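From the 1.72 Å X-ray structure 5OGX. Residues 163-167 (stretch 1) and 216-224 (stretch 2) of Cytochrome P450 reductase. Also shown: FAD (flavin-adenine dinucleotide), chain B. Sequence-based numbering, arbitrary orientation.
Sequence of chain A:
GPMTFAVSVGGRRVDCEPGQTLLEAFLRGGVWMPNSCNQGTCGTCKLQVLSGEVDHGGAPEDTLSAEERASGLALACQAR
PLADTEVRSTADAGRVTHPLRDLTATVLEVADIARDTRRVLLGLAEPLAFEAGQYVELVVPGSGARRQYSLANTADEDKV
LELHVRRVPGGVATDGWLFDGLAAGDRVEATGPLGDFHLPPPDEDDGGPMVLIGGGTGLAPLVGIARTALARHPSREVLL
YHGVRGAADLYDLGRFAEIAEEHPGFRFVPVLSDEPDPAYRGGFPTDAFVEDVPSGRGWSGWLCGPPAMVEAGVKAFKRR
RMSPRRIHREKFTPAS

Stretch 1 163-167: LHVRR
Stretch 2 216-224: GTGLAPLVG

Contact between a β-strand and the turn and helix that lie against it beside the flavin of FAD in cytochrome P450 reductase. Stretch 1 runs as extended strand from Leu163 to Arg166 (phi −97 to −116°, psi 115 to 146°) and leaves it at Arg167 (−70/126°). Side chains alternate along it: the CA-to-CB bonds of His164 and Arg166 point toward stretch 2, those of Leu163 and Val165 away. The two backbones come nearest at His164 and Thr217, with His164 CA 5.8 Å from Thr217 CA. No hydrogen bond crosses between the stretches; 292 Å² of surface, both sides summed, is buried by packing alone.

Stretch 2 opens at Gly216, whose phi/psi of 62/−132° suits glycine through its positive phi. A CB built here would point toward the strand and lie 3.6 Å from Arg166 NH2. The arginine side chain is extended at chi1 (176°, t) and chi3 (179°, t) but bent at chi2 (95°, between wells) and chi4 (−77°).

Thr217 begins a short 3-10 segment (−75/4°) and supplies the main contact from this side. With chi1 in p (46°), its side chain reaches three consecutive residues of the strand, and the cofactor as well. Thr217 CB sits 3.4 Å from the carbonyl His164 O, Thr217 CG2 packs 4.0 Å from His164 CB and 3.8 Å from Val165 C, and Thr217 OG1 lies 3.5 Å from Arg166 CB. The same hydroxyl donates a weak hydrogen bond from Thr217 OG1 to FAD O2 at 3.1 Å. The strand grips the same edge of the flavin through its backbone: FAD N3 donates to His164 O (2.7 Å, 166°) and Arg166 N donates to FAD O2 (2.9 Å, 174°), both nearly linear. FAD O2 thus accepts from both stretches and joins them where they do not bond to each other directly.

Gly218 (−56/−14°) completes the 3-10 segment; a CB here would point away. Leu219 (−59/−31°; chi1 −179°, t; chi2 56°, p) directs its CA-to-CB bond sideways, and its CB stays 5.1 Å from His164 ND1.

At Ala220 (−55/−57°) the chain is helical, and a backbone hydrogen bond from Ala220 N to Thr217 O (3.0 Å) ties it to the preceding turn. Its methyl points toward the strand, Ala220 CB lying 3.7 Å from His164 ND1. The imidazole, set by chi1 −56° (m) and chi2 172°, meets this methyl obliquely, while its ND1 is hydrogen-bonded elsewhere in the structure.

Pro221 (−68/−24°, C-gamma endo) points away, and Leu222 (−69/−28°; chi1 −52°, m; chi2 178°, t) is out of reach. One turn on from Ala220, Val223 (−62/−46°; chi1 175°, t) again faces the strand, its CG2 4.4 Å from His164 CE1. Val223 N donates to Leu219 O (3.1 Å). Gly224 (−70/−41°) carries the helix onward, beyond the strand's reach.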

# COMPACT_ATOMS: atom_id res chain seq x y z
N LEU A 163 9.67 2.14 -7.29
CA LEU A 163 8.47 1.36 -7.56
C LEU A 163 8.86 0.03 -8.20
O LEU A 163 9.82 -0.04 -8.97
CB LEU A 163 7.51 2.11 -8.51
CG LEU A 163 7.30 3.60 -8.22
CD1 LEU A 163 6.40 4.23 -9.29
CD2 LEU A 163 6.68 3.76 -6.85
N HIS A 164 8.10 -1.02 -7.88
CA HIS A 164 8.22 -2.32 -8.54
C HIS A 164 6.92 -2.60 -9.26
O HIS A 164 5.88 -2.75 -8.62
CB HIS A 164 8.49 -3.45 -7.53
CG HIS A 164 9.69 -3.23 -6.67
ND1 HIS A 164 9.99 -4.05 -5.60
CD2 HIS A 164 10.66 -2.28 -6.70
CE1 HIS A 164 11.10 -3.62 -5.02
NE2 HIS A 164 11.53 -2.55 -5.67
N VAL A 165 6.97 -2.67 -10.59
CA VAL A 165 5.78 -2.71 -11.42
C VAL A 165 5.68 -4.06 -12.12
O VAL A 165 6.61 -4.46 -12.83
CB VAL A 165 5.79 -1.58 -12.45
CG1 VAL A 165 4.47 -1.55 -13.22
CG2 VAL A 165 6.05 -0.24 -11.75
N ARG A 166 4.55 -4.73 -11.96
CA ARG A 166 4.28 -5.98 -12.68
C ARG A 166 3.45 -5.69 -13.92
O ARG A 166 2.43 -4.99 -13.84
CB ARG A 166 3.57 -6.98 -11.77
CG ARG A 166 3.18 -8.26 -12.48
CD ARG A 166 4.21 -9.35 -12.29
NE ARG A 166 3.81 -10.58 -12.97
CZ ARG A 166 2.89 -11.42 -12.51
NH1 ARG A 166 2.59 -12.51 -13.21
NH2 ARG A 166 2.28 -11.19 -11.36
N ARG A 167 3.88 -6.23 -15.06
CA ARG A 167 3.14 -6.05 -16.31
C ARG A 167 1.84 -6.83 -16.28
O ARG A 167 1.84 -8.04 -16.03
CB ARG A 167 3.99 -6.50 -17.50
CG ARG A 167 3.48 -6.02 -18.86
CD ARG A 167 4.38 -6.50 -20.02
NE ARG A 167 4.37 -7.96 -20.12
CZ ARG A 167 3.46 -8.66 -20.79
NH1 ARG A 167 2.48 -8.05 -21.44
NH2 ARG A 167 3.53 -9.99 -20.80
N GLY A 216 3.94 -11.50 -5.87
CA GLY A 216 4.43 -10.74 -7.01
C GLY A 216 5.05 -9.43 -6.57
O GLY A 216 5.86 -9.39 -5.64
N THR A 217 4.68 -8.33 -7.23
CA THR A 217 5.24 -7.05 -6.82
C THR A 217 4.64 -6.53 -5.52
O THR A 217 5.02 -5.43 -5.09
CB THR A 217 5.08 -6.01 -7.93
OG1 THR A 217 3.73 -6.09 -8.42
CG2 THR A 217 6.07 -6.28 -9.08
N GLY A 218 3.75 -7.29 -4.88
CA GLY A 218 3.39 -7.05 -3.49
C GLY A 218 4.60 -7.05 -2.56
O GLY A 218 4.51 -6.61 -1.41
N LEU A 219 5.74 -7.54 -3.06
CA LEU A 219 7.00 -7.41 -2.32
C LEU A 219 7.36 -5.95 -2.03
O LEU A 219 7.99 -5.66 -1.01
CB LEU A 219 8.13 -8.08 -3.12
CG LEU A 219 9.55 -8.10 -2.55
CD1 LEU A 219 9.57 -8.74 -1.17
CD2 LEU A 219 10.51 -8.84 -3.51
N ALA A 220 6.98 -5.02 -2.91
CA ALA A 220 7.57 -3.68 -2.85
C ALA A 220 7.44 -2.99 -1.49
O ALA A 220 8.46 -2.60 -0.92
CB ALA A 220 6.98 -2.79 -3.96
N PRO A 221 6.23 -2.81 -0.93
CA PRO A 221 6.17 -2.10 0.36
C PRO A 221 6.80 -2.90 1.47
O PRO A 221 7.25 -2.32 2.47
CB PRO A 221 4.66 -1.91 0.59
CG PRO A 221 4.05 -3.10 -0.10
CD PRO A 221 4.89 -3.27 -1.36
N LEU A 222 6.86 -4.22 1.32
CA LEU A 222 7.45 -5.04 2.36
C LEU A 222 8.95 -4.81 2.46
O LEU A 222 9.53 -4.97 3.54
CB LEU A 222 7.15 -6.51 2.09
CG LEU A 222 5.69 -6.88 1.84
CD1 LEU A 222 5.64 -8.37 1.54
CD2 LEU A 222 4.78 -6.55 3.03
N VAL A 223 9.58 -4.42 1.36
CA VAL A 223 11.00 -4.07 1.40
C VAL A 223 11.22 -2.88 2.32
O VAL A 223 12.10 -2.89 3.19
CB VAL A 223 11.52 -3.80 -0.02
CG1 VAL A 223 12.98 -3.32 0.05
CG2 VAL A 223 11.37 -5.03 -0.89
N GLY A 224 10.38 -1.85 2.18
CA GLY A 224 10.55 -0.68 3.04
C GLY A 224 10.17 -0.97 4.48
O GLY A 224 10.85 -0.52 5.42
PA FAD B . -5.80 -2.25 -16.13
O1A FAD B . -5.95 -1.56 -17.47
O2A FAD B . -6.49 -1.54 -14.99
O5B FAD B . -6.39 -3.79 -16.20
C5B FAD B . -6.38 -4.48 -17.43
C4B FAD B . -7.26 -5.75 -17.26
O4B FAD B . -6.63 -6.62 -16.51
C3B FAD B . -8.55 -5.41 -16.50
O3B FAD B . -9.56 -6.17 -16.99
C2B FAD B . -8.23 -5.76 -15.03
O2B FAD B . -9.46 -6.04 -14.24
C1B FAD B . -7.43 -6.80 -15.12
N9A FAD B . -6.40 -6.78 -14.11
C8A FAD B . -6.00 -5.72 -13.40
N7A FAD B . -5.00 -6.13 -12.60
C5A FAD B . -4.79 -7.43 -12.83
C6A FAD B . -3.90 -8.32 -12.28
N6A FAD B . -2.84 -8.32 -11.28
N1A FAD B . -3.88 -9.58 -12.69
C2A FAD B . -4.75 -10.00 -13.64
N3A FAD B . -5.64 -9.13 -14.19
C4A FAD B . -5.65 -7.84 -13.77
N1 FAD B . 0.87 -2.91 -8.92
C2 FAD B . 2.30 -3.14 -9.06
O2 FAD B . 2.73 -3.69 -10.02
N3 FAD B . 3.21 -2.66 -8.01
C4 FAD B . 2.75 -2.00 -6.82
O4 FAD B . 3.51 -1.64 -5.99
C4X FAD B . 1.27 -1.80 -6.70
N5 FAD B . 0.78 -1.12 -5.54
C5X FAD B . -0.67 -0.95 -5.43
C6 FAD B . -1.16 -0.33 -4.27
C7 FAD B . -2.54 -0.18 -4.18
C7M FAD B . -2.90 0.53 -2.87
C8 FAD B . -3.39 -0.61 -5.19
C8M FAD B . -4.89 -0.38 -5.01
C9 FAD B . -2.90 -1.23 -6.34
C9A FAD B . -1.54 -1.40 -6.44
N10 FAD B . -1.03 -2.05 -7.66
C10 FAD B . 0.38 -2.26 -7.74
C1' FAD B . -1.93 -2.45 -8.75
C2' FAD B . -1.75 -1.25 -9.77
O2' FAD B . -2.19 0.01 -9.27
C3' FAD B . -2.48 -1.45 -11.12
O3' FAD B . -3.79 -1.86 -10.85
C4' FAD B . -1.78 -2.51 -11.99
O4' FAD B . -0.49 -2.08 -12.32
C5' FAD B . -2.57 -2.78 -13.29
O5' FAD B . -2.93 -1.54 -13.87
P FAD B . -3.10 -1.45 -15.50
O1P FAD B . -3.60 -0.07 -15.83
O2P FAD B . -1.83 -1.88 -16.21
O3P FAD B . -4.23 -2.58 -15.86